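Local coordinates for protein bacterial regulatory proteins, TetR family (Nitrosomonas europaea, PDB 3NI7) that probably binds DNA as a transcriptional regulator of the TetR family, a dimer of all-helical subunits with a predicted helix-turn-helix motif, at residues Thr23-Val28 / Arg103-Ser108; Ala57-Ala62 / Asp93-Gln98; Met89-Ala94 / Met158-Trp163. One frame throughout, in Å; residues are numbered along the deposited sequence.

Contact 1: residues Thr23-Val28 / Arg103-Ser108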
loop_
_atom_site.group_PDB
_atom_site.type_symbol
_atom_site.label_atom_id
_atom_site.label_comp_id
_atom_site.label_asym_id
_atom_site.label_seq_id
_atom_site.Cartn_x
_atom_site.Cartn_y
_atom_site.Cartn_z
ATOM N N THR A 23 0.413 -11.934 24.477
ATOM C CA THR A 23 0.484 -13.178 23.729
ATOM C C THR A 23 0.658 -12.972 22.245
ATOM O O THR A 23 1.772 -12.951 21.780
ATOM C CB THR A 23 -0.739 -14.045 24.026
ATOM O OG1 THR A 23 -1.924 -13.363 23.606
ATOM C CG2 THR A 23 -0.788 -14.238 25.458
ATOM N N SER A 24 -0.442 -12.879 21.522
ATOM C CA SER A 24 -0.475 -12.344 20.186
ATOM C C SER A 24 -1.948 -12.045 19.909
ATOM O O SER A 24 -2.811 -12.289 20.744
ATOM C CB SER A 24 0.093 -13.266 19.101
ATOM O OG SER A 24 -0.562 -14.505 19.080
ATOM N N TRP A 25 -2.219 -11.475 18.749
ATOM C CA TRP A 25 -3.559 -11.229 18.273
ATOM C C TRP A 25 -4.213 -12.570 17.933
ATOM O O TRP A 25 -5.284 -12.925 18.502
ATOM C CB TRP A 25 -3.510 -10.324 17.039
ATOM C CG TRP A 25 -4.793 -10.137 16.404
ATOM C CD1 TRP A 25 -5.157 -10.538 15.165
ATOM C CD2 TRP A 25 -5.928 -9.518 16.985
ATOM N NE1 TRP A 25 -6.465 -10.202 14.931
ATOM C CE2 TRP A 25 -6.962 -9.584 16.044
ATOM C CE3 TRP A 25 -6.174 -8.917 18.219
ATOM C CZ2 TRP A 25 -8.221 -9.076 16.297
ATOM C CZ3 TRP A 25 -7.430 -8.412 18.477
ATOM C CH2 TRP A 25 -8.437 -8.497 17.530
ATOM N N GLU A 26 -3.585 -13.327 17.031
ATOM C CA GLU A 26 -4.075 -14.675 16.666
ATOM C C GLU A 26 -4.549 -15.489 17.862
ATOM O O GLU A 26 -5.594 -16.109 17.811
ATOM C CB GLU A 26 -2.994 -15.471 15.974
ATOM C CG GLU A 26 -3.427 -16.850 15.555
ATOM C CD GLU A 26 -2.373 -17.896 15.844
ATOM O OE1 GLU A 26 -1.183 -17.678 15.461
ATOM O OE2 GLU A 26 -2.754 -18.939 16.446
ATOM N N ALA A 27 -3.782 -15.456 18.940
ATOM C CA ALA A 27 -4.111 -16.163 20.177
ATOM C C ALA A 27 -5.369 -15.643 20.904
ATOM O O ALA A 27 -5.911 -16.331 21.821
ATOM C CB ALA A 27 -2.934 -16.101 21.120
ATOM N N VAL A 28 -5.846 -14.458 20.516
ATOM C CA VAL A 28 -6.903 -13.825 21.290
ATOM C C VAL A 28 -8.273 -14.436 21.005
ATOM O O VAL A 28 -8.734 -14.423 19.860
ATOM C CB VAL A 28 -7.035 -12.341 20.995
ATOM C CG1 VAL A 28 -8.309 -11.809 21.663
ATOM C CG2 VAL A 28 -5.827 -11.591 21.460
ATOM N N ARG A 103 -0.201 -3.968 13.957
ATOM C CA ARG A 103 0.495 -4.610 12.863
ATOM C C ARG A 103 -0.082 -5.989 12.651
ATOM O O ARG A 103 -0.436 -6.344 11.533
ATOM C CB ARG A 103 2.012 -4.697 13.112
ATOM C CG ARG A 103 2.782 -5.361 11.947
ATOM C CD ARG A 103 4.313 -5.196 12.007
ATOM N NE ARG A 103 4.900 -5.688 13.255
ATOM C CZ ARG A 103 5.500 -4.934 14.185
ATOM N NH1 ARG A 103 5.608 -3.610 14.062
ATOM N NH2 ARG A 103 6.001 -5.514 15.268
ATOM N N GLN A 104 -0.183 -6.755 13.726
ATOM C CA GLN A 104 -0.652 -8.124 13.646
ATOM C C GLN A 104 -2.056 -8.182 13.056
ATOM O O GLN A 104 -2.341 -9.009 12.188
ATOM C CB GLN A 104 -0.590 -8.769 15.023
ATOM C CG GLN A 104 0.856 -9.098 15.429
ATOM C CD GLN A 104 0.979 -9.710 16.841
ATOM O OE1 GLN A 104 0.305 -9.277 17.778
ATOM N NE2 GLN A 104 1.836 -10.724 16.982
HETATM N N MSE A 105 -2.912 -7.270 13.495
HETATM C CA MSE A 105 -4.263 -7.174 12.952
HETATM C C MSE A 105 -4.308 -7.060 11.423
HETATM O O MSE A 105 -5.183 -7.671 10.768
HETATM C CB MSE A 105 -4.986 -5.950 13.519
HETATM C CG MSE A 105 -5.421 -6.087 14.967
HETATM SE SE MSE A 105 -6.155 -4.415 15.733
HETATM C CE MSE A 105 -7.007 -5.216 17.313
ATOM N N ILE A 106 -3.366 -6.280 10.879
ATOM C CA ILE A 106 -3.313 -5.995 9.462
ATOM C C ILE A 106 -2.663 -7.166 8.728
ATOM O O ILE A 106 -3.225 -7.667 7.757
ATOM C CB ILE A 106 -2.576 -4.675 9.165
ATOM C CG1 ILE A 106 -3.372 -3.484 9.707
ATOM C CG2 ILE A 106 -2.372 -4.495 7.692
ATOM C CD1 ILE A 106 -4.829 -3.461 9.273
HETATM N N MSE A 107 -1.505 -7.633 9.191
HETATM C CA MSE A 107 -0.893 -8.828 8.581
HETATM C C MSE A 107 -1.928 -9.926 8.509
HETATM O O MSE A 107 -1.973 -10.669 7.544
HETATM C CB MSE A 107 0.335 -9.355 9.356
HETATM C CG MSE A 107 1.577 -8.442 9.358
HETATM SE SE MSE A 107 1.647 -7.358 7.652
HETATM C CE MSE A 107 3.486 -6.516 7.683
ATOM N N SER A 108 -2.798 -9.920 9.503
ATOM C CA SER A 108 -3.793 -10.941 9.697
ATOM C C SER A 108 -4.672 -11.126 8.495
ATOM O O SER A 108 -4.879 -12.235 8.054
ATOM C CB SER A 108 -4.683 -10.501 10.832
ATOM O OG SER A 108 -5.664 -11.491 11.054
#
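Trp25 lays its indole against selenomethionine Met105 while its backbone N faces the side chain of Gln104. The indole leaves the backbone with CG anti to N (chi1 174°), and the chain of Met105, extended beyond CG, crosses it at about a right angle. Met105 CG sits 3.9 Å above the indole plane, over its centre. Further out along the same chain, the methyl CE lies over the six-membered ring, 3.8 Å from its centroid, in a CH-pi contact, with CZ3 the nearest ring atom. The selenium, 4.9 Å from that centroid, adds a Met-aromatic interaction. Gln104 works on the backbone side: its CB is 3.9 Å from Trp25 CB, and its OE1 accepts a weak hydrogen bond from Trp25 N (3.5 Å, 143° at the hydrogen). The amide's other arm, NE2, lies 3.7 Å from Ser24 CB. Lys51 adds a cation-pi contact to Trp25 and also bonds to its carbonyl O, while Ile55 of helix 51-69 and Ala20 of helix 7-22 pack against the Trp25 side chain. An alanine in place of Trp25 would probably leave the Met105 methyl without its aromatic partner and open a gap between this loop and helix 99-108, though the weak backbone bond to Gln104 could remain. The chemistry is thus mainly apolar, with one weak polar link: the loop leading into the predicted helix-turn-helix is held to helix 99-108 chiefly by the contact of indole with selenomethionine.

Contact 2: residues Ala57-Ala62 / Asp93-Gln98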
loop_
_atom_site.group_PDB
_atom_site.type_symbol
_atom_site.label_atom_id
_atom_site.label_comp_id
_atom_site.label_asym_id
_atom_site.label_seq_id
_atom_site.Cartn_x
_atom_site.Cartn_y
_atom_site.Cartn_z
ATOM N N ALA A 57 -13.570 -1.676 15.782
ATOM C CA ALA A 57 -13.602 -0.746 16.928
ATOM C C ALA A 57 -12.227 -0.056 17.189
ATOM O O ALA A 57 -12.158 1.131 17.569
ATOM C CB ALA A 57 -14.058 -1.415 18.109
ATOM N N TRP A 58 -11.147 -0.789 16.942
ATOM C CA TRP A 58 -9.821 -0.256 17.158
ATOM C C TRP A 58 -9.539 0.911 16.182
ATOM O O TRP A 58 -9.033 1.986 16.561
ATOM C CB TRP A 58 -8.776 -1.360 16.939
ATOM C CG TRP A 58 -7.392 -0.984 17.314
ATOM C CD1 TRP A 58 -6.313 -0.994 16.519
ATOM C CD2 TRP A 58 -6.944 -0.557 18.598
ATOM N NE1 TRP A 58 -5.196 -0.611 17.226
ATOM C CE2 TRP A 58 -5.575 -0.327 18.504
ATOM C CE3 TRP A 58 -7.579 -0.362 19.827
ATOM C CZ2 TRP A 58 -4.832 0.100 19.559
ATOM C CZ3 TRP A 58 -6.847 0.061 20.880
ATOM C CH2 TRP A 58 -5.486 0.296 20.748
ATOM N N PHE A 59 -9.841 0.662 14.914
ATOM C CA PHE A 59 -9.636 1.663 13.895
ATOM C C PHE A 59 -10.661 2.787 14.014
ATOM O O PHE A 59 -10.376 3.907 13.684
ATOM C CB PHE A 59 -9.634 1.012 12.529
ATOM C CG PHE A 59 -8.375 0.261 12.254
ATOM C CD1 PHE A 59 -8.242 -1.062 12.562
ATOM C CD2 PHE A 59 -7.312 0.882 11.706
ATOM C CE1 PHE A 59 -7.043 -1.756 12.309
ATOM C CE2 PHE A 59 -6.126 0.190 11.470
ATOM C CZ PHE A 59 -6.016 -1.139 11.783
ATOM N N ASP A 60 -11.834 2.525 14.554
ATOM C CA ASP A 60 -12.749 3.627 14.806
ATOM C C ASP A 60 -12.271 4.475 15.942
ATOM O O ASP A 60 -12.554 5.672 16.005
ATOM C CB ASP A 60 -14.135 3.122 15.085
ATOM C CG ASP A 60 -14.892 2.899 13.830
ATOM O OD1 ASP A 60 -14.570 3.633 12.824
ATOM O OD2 ASP A 60 -15.791 2.025 13.819
ATOM N N ARG A 61 -11.552 3.865 16.864
ATOM C CA ARG A 61 -11.085 4.647 17.983
ATOM C C ARG A 61 -10.102 5.709 17.472
ATOM O O ARG A 61 -10.177 6.880 17.869
ATOM C CB ARG A 61 -10.467 3.758 19.064
ATOM C CG ARG A 61 -10.058 4.557 20.255
ATOM C CD ARG A 61 -9.569 3.694 21.318
ATOM N NE ARG A 61 -10.655 2.940 21.860
ATOM C CZ ARG A 61 -10.550 2.168 22.924
ATOM N NH1 ARG A 61 -9.376 2.059 23.542
ATOM N NH2 ARG A 61 -11.634 1.471 23.350
ATOM N N ALA A 62 -9.190 5.303 16.587
ATOM C CA ALA A 62 -8.260 6.252 15.922
ATOM C C ALA A 62 -9.042 7.346 15.175
ATOM O O ALA A 62 -8.948 8.533 15.499
ATOM C CB ALA A 62 -7.376 5.510 14.960
ATOM N N ASP A 93 -0.705 7.781 16.201
ATOM C CA ASP A 93 -0.474 7.803 17.626
ATOM C C ASP A 93 -1.569 7.007 18.368
ATOM O O ASP A 93 -1.298 6.203 19.258
ATOM C CB ASP A 93 -0.395 9.243 18.129
ATOM C CG ASP A 93 0.928 9.917 17.765
ATOM O OD1 ASP A 93 1.798 9.278 17.110
ATOM O OD2 ASP A 93 1.097 11.102 18.126
ATOM N N ALA A 94 -2.816 7.240 17.975
ATOM C CA ALA A 94 -3.902 6.505 18.506
ATOM C C ALA A 94 -3.604 5.001 18.389
ATOM O O ALA A 94 -3.633 4.231 19.392
ATOM C CB ALA A 94 -5.141 6.854 17.776
ATOM N N LEU A 95 -3.303 4.575 17.173
ATOM C CA LEU A 95 -3.003 3.153 16.949
ATOM C C LEU A 95 -1.768 2.752 17.698
ATOM O O LEU A 95 -1.632 1.616 18.139
ATOM C CB LEU A 95 -2.777 2.872 15.461
ATOM C CG LEU A 95 -4.012 3.168 14.577
ATOM C CD1 LEU A 95 -3.772 3.011 13.064
ATOM C CD2 LEU A 95 -5.151 2.293 15.008
ATOM N N ALA A 96 -0.856 3.712 17.829
ATOM C CA ALA A 96 0.466 3.428 18.450
ATOM C C ALA A 96 0.365 2.925 19.904
ATOM O O ALA A 96 1.347 2.395 20.436
ATOM C CB ALA A 96 1.369 4.646 18.441
ATOM N N VAL A 97 -0.803 3.116 20.540
ATOM C CA VAL A 97 -0.990 2.689 21.925
ATOM C C VAL A 97 -0.547 1.202 21.914
ATOM O O VAL A 97 0.097 0.698 22.869
ATOM C CB VAL A 97 -2.398 3.038 22.457
ATOM C CG1 VAL A 97 -2.615 2.344 23.714
ATOM C CG2 VAL A 97 -2.589 4.524 22.696
ATOM N N GLN A 98 -0.912 0.492 20.838
ATOM C CA GLN A 98 -0.374 -0.855 20.547
ATOM C C GLN A 98 0.011 -1.082 19.076
ATOM O O GLN A 98 -0.709 -1.718 18.299
ATOM C CB GLN A 98 -1.480 -1.824 20.901
ATOM C CG GLN A 98 -1.776 -1.935 22.364
ATOM C CD GLN A 98 -0.640 -2.540 23.151
ATOM O OE1 GLN A 98 0.505 -2.698 22.654
ATOM N NE2 GLN A 98 -0.952 -2.901 24.396
#
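Ala62 and Ala94 mark the nearest backbone approach of helix 51-69 to helix 80-96, their CA atoms 5.1 Å apart. Two small side chains make this possible, meeting CB to CB at 3.8 Å. Leu95 fills the next position. Its CG stands anti to the carbonyl carbon (chi1 -62°), and its two methyls meet three residues. CD2 lies 3.7 Å from Trp58 NE1 and also reaches Ala62 CB at 3.9 Å. CD1 goes to the Phe59 ring, 4.0 Å from CE2, the two side chains crossing at about a right angle. The six-membered part of the Trp58 indole reaches residues 97-98, crossing the Gln98 side chain at about a right angle, with CZ2 4.1 Å from Gln98 CB and CH2 near Val97 CB. Trp58 NE1 is hydrogen-bonded to Thr102 OG1, which also bonds to the carbonyl O of Gln98, the N-cap residue of helix 99-108; the polar edge of the indole is thereby anchored where two helices meet. Such an apolar joint, binding the long helix that follows the helix-turn-helix to the helices of the C-terminal core, belongs to the TetR fold.

Contact 3: residues Met89-Ala94 / Met158-Trp163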
loop_
_atom_site.group_PDB
_atom_site.type_symbol
_atom_site.label_atom_id
_atom_site.label_comp_id
_atom_site.label_asym_id
_atom_site.label_seq_id
_atom_site.Cartn_x
_atom_site.Cartn_y
_atom_site.Cartn_z
HETATM N N MSE A 89 -0.968 11.852 11.839
HETATM C CA MSE A 89 -0.185 11.533 13.017
HETATM C C MSE A 89 -1.066 11.181 14.213
HETATM O O MSE A 89 -0.826 10.167 14.828
HETATM C CB MSE A 89 0.844 12.648 13.338
HETATM C CG MSE A 89 2.074 12.666 12.405
HETATM SE SE MSE A 89 2.788 10.887 11.879
HETATM C CE MSE A 89 3.071 10.023 13.648
ATOM N N ILE A 90 -2.112 11.960 14.497
ATOM C CA ILE A 90 -3.066 11.604 15.568
ATOM C C ILE A 90 -3.578 10.192 15.351
ATOM O O ILE A 90 -3.648 9.373 16.240
ATOM C CB ILE A 90 -4.292 12.514 15.598
ATOM C CG1 ILE A 90 -3.934 13.917 16.046
ATOM C CG2 ILE A 90 -5.247 11.999 16.598
ATOM C CD1 ILE A 90 -3.713 14.021 17.531
ATOM N N TRP A 91 -3.919 9.896 14.134
ATOM C CA TRP A 91 -4.422 8.570 13.838
ATOM C C TRP A 91 -3.358 7.534 14.203
ATOM O O TRP A 91 -3.659 6.528 14.845
ATOM C CB TRP A 91 -4.734 8.494 12.349
ATOM C CG TRP A 91 -5.577 7.406 11.940
ATOM C CD1 TRP A 91 -6.887 7.290 12.170
ATOM C CD2 TRP A 91 -5.198 6.294 11.130
ATOM N NE1 TRP A 91 -7.376 6.139 11.584
ATOM C CE2 TRP A 91 -6.353 5.505 10.943
ATOM C CE3 TRP A 91 -3.991 5.886 10.539
ATOM C CZ2 TRP A 91 -6.345 4.322 10.223
ATOM C CZ3 TRP A 91 -3.961 4.716 9.825
ATOM C CH2 TRP A 91 -5.140 3.931 9.675
ATOM N N LEU A 92 -2.107 7.767 13.803
ATOM C CA LEU A 92 -1.095 6.729 14.060
ATOM C C LEU A 92 -0.680 6.647 15.517
ATOM O O LEU A 92 -0.407 5.560 16.025
ATOM C CB LEU A 92 0.078 6.886 13.154
ATOM C CG LEU A 92 -0.253 6.505 11.700
ATOM C CD1 LEU A 92 0.634 7.307 10.736
ATOM C CD2 LEU A 92 -0.073 5.016 11.477
ATOM N N ASP A 93 -0.705 7.781 16.201
ATOM C CA ASP A 93 -0.474 7.803 17.626
ATOM C C ASP A 93 -1.569 7.007 18.368
ATOM O O ASP A 93 -1.298 6.203 19.258
ATOM C CB ASP A 93 -0.395 9.243 18.129
ATOM C CG ASP A 93 0.928 9.917 17.765
ATOM O OD1 ASP A 93 1.798 9.278 17.110
ATOM O OD2 ASP A 93 1.097 11.102 18.126
ATOM N N ALA A 94 -2.816 7.240 17.975
ATOM C CA ALA A 94 -3.902 6.505 18.506
ATOM C C ALA A 94 -3.604 5.001 18.389
ATOM O O ALA A 94 -3.633 4.231 19.392
ATOM C CB ALA A 94 -5.141 6.854 17.776
HETATM N N MSE A 158 1.656 4.273 2.295
HETATM C CA MSE A 158 3.082 3.980 2.492
HETATM C C MSE A 158 3.544 4.339 3.884
HETATM O O MSE A 158 4.220 3.552 4.560
HETATM C CB MSE A 158 3.924 4.761 1.542
HETATM C CG MSE A 158 4.380 4.034 0.318
HETATM SE SE MSE A 158 5.744 5.323 -0.494
HETATM C CE MSE A 158 6.482 4.123 -1.910
ATOM N N THR A 159 3.148 5.520 4.329
ATOM C CA THR A 159 3.530 5.955 5.648
ATOM C C THR A 159 3.076 4.928 6.664
ATOM O O THR A 159 3.812 4.591 7.590
ATOM C CB THR A 159 2.879 7.251 5.985
ATOM O OG1 THR A 159 3.185 8.176 4.958
ATOM C CG2 THR A 159 3.396 7.793 7.287
ATOM N N PHE A 160 1.843 4.445 6.472
ATOM C CA PHE A 160 1.219 3.494 7.385
ATOM C C PHE A 160 2.042 2.241 7.539
ATOM O O PHE A 160 2.413 1.856 8.652
ATOM C CB PHE A 160 -0.154 3.135 6.872
ATOM C CG PHE A 160 -0.928 2.268 7.799
ATOM C CD1 PHE A 160 -0.935 2.521 9.161
ATOM C CD2 PHE A 160 -1.646 1.206 7.326
ATOM C CE1 PHE A 160 -1.613 1.737 10.011
ATOM C CE2 PHE A 160 -2.322 0.446 8.173
ATOM C CZ PHE A 160 -2.302 0.708 9.527
ATOM N N PHE A 161 2.340 1.629 6.401
ATOM C CA PHE A 161 3.144 0.429 6.399
ATOM C C PHE A 161 4.549 0.660 6.922
ATOM O O PHE A 161 5.054 -0.178 7.686
ATOM C CB PHE A 161 3.103 -0.242 5.033
ATOM C CG PHE A 161 1.886 -1.148 4.890
ATOM C CD1 PHE A 161 1.969 -2.507 5.206
ATOM C CD2 PHE A 161 0.628 -0.619 4.528
ATOM C CE1 PHE A 161 0.838 -3.330 5.106
ATOM C CE2 PHE A 161 -0.499 -1.430 4.415
ATOM C CZ PHE A 161 -0.398 -2.785 4.705
ATOM N N PHE A 162 5.142 1.811 6.583
ATOM C CA PHE A 162 6.448 2.213 7.136
ATOM C C PHE A 162 6.383 2.405 8.665
ATOM O O PHE A 162 7.280 2.000 9.384
ATOM C CB PHE A 162 6.919 3.510 6.446
ATOM C CG PHE A 162 8.190 4.081 6.992
ATOM C CD1 PHE A 162 9.403 3.789 6.396
ATOM C CD2 PHE A 162 8.177 4.929 8.109
ATOM C CE1 PHE A 162 10.619 4.339 6.912
ATOM C CE2 PHE A 162 9.383 5.475 8.645
ATOM C CZ PHE A 162 10.598 5.176 8.037
ATOM N N TRP A 163 5.321 3.040 9.147
ATOM C CA TRP A 163 5.123 3.299 10.589
ATOM C C TRP A 163 5.057 2.039 11.431
ATOM O O TRP A 163 5.460 2.018 12.611
ATOM C CB TRP A 163 3.819 4.062 10.782
ATOM C CG TRP A 163 3.236 4.060 12.138
ATOM C CD1 TRP A 163 3.425 4.987 13.119
ATOM C CD2 TRP A 163 2.282 3.136 12.634
ATOM N NE1 TRP A 163 2.666 4.686 14.211
ATOM C CE2 TRP A 163 1.940 3.552 13.942
ATOM C CE3 TRP A 163 1.674 1.994 12.099
ATOM C CZ2 TRP A 163 1.043 2.849 14.741
ATOM C CZ3 TRP A 163 0.780 1.293 12.889
ATOM C CH2 TRP A 163 0.471 1.724 14.204
#
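Leu92 and Trp163 centre a buried, mainly apolar contact between helix 80-96 and helix 149-164, inside the C-terminal helical core. The two helical segments run in roughly the same direction, at 30° to each other with axes 11.6 Å apart, a spacing bridged by large side chains. Leu92 drives its CD2 methyl over the face of the Trp163 indole, 3.4 Å from the centroid of the five-membered ring, in a CH-pi contact. The CD2 methyl also meets the edge of the Phe160 ring, 3.5 Å from CD1, so one methyl serves the face of one aromatic group and the edge of another. Trp91 reaches Phe160 from another direction: CG is anti to the backbone N (chi1 -163°), and the far rim of the indole brings CZ3 over a face of the phenyl, 3.8 Å from CD1, the rings inclined at 56°. Its NE1 is hydrogen-bonded to Asp63 on helix 51-69, which fixes the polar edge. Leu92 CD1 approaches Thr159 CG2 more loosely, at 4.4 Å. Nearby, Phe162 packs on Glu111 of the second subunit. Aromatic and aliphatic side chains interleaved between helices in this way form the C-terminal core of a TetR-type regulator.

How the contacts relate
Contacts 2 and 3 are neighbours, their centres about 10 Å apart; both use helix 80-96 and share Asp93 and Ala94, and Leu95 on that helix also packs on Trp163. Contact 1 lies farther out, its centre about 14 Å from that of contact 2 and 18 Å from that of contact 3, but Met105 SE meets Trp58 CD1 at 3.5 Å. Along the chain, contact 2 is nested within the loop closed by contact 1, whereas contacts 1 and 3 alternate. Through successive apolar contacts, helices 51-69, 80-96 and 99-108 thus join the loop before the predicted helix-turn-helix, at the DNA-binding end, to helix 149-164 in the core.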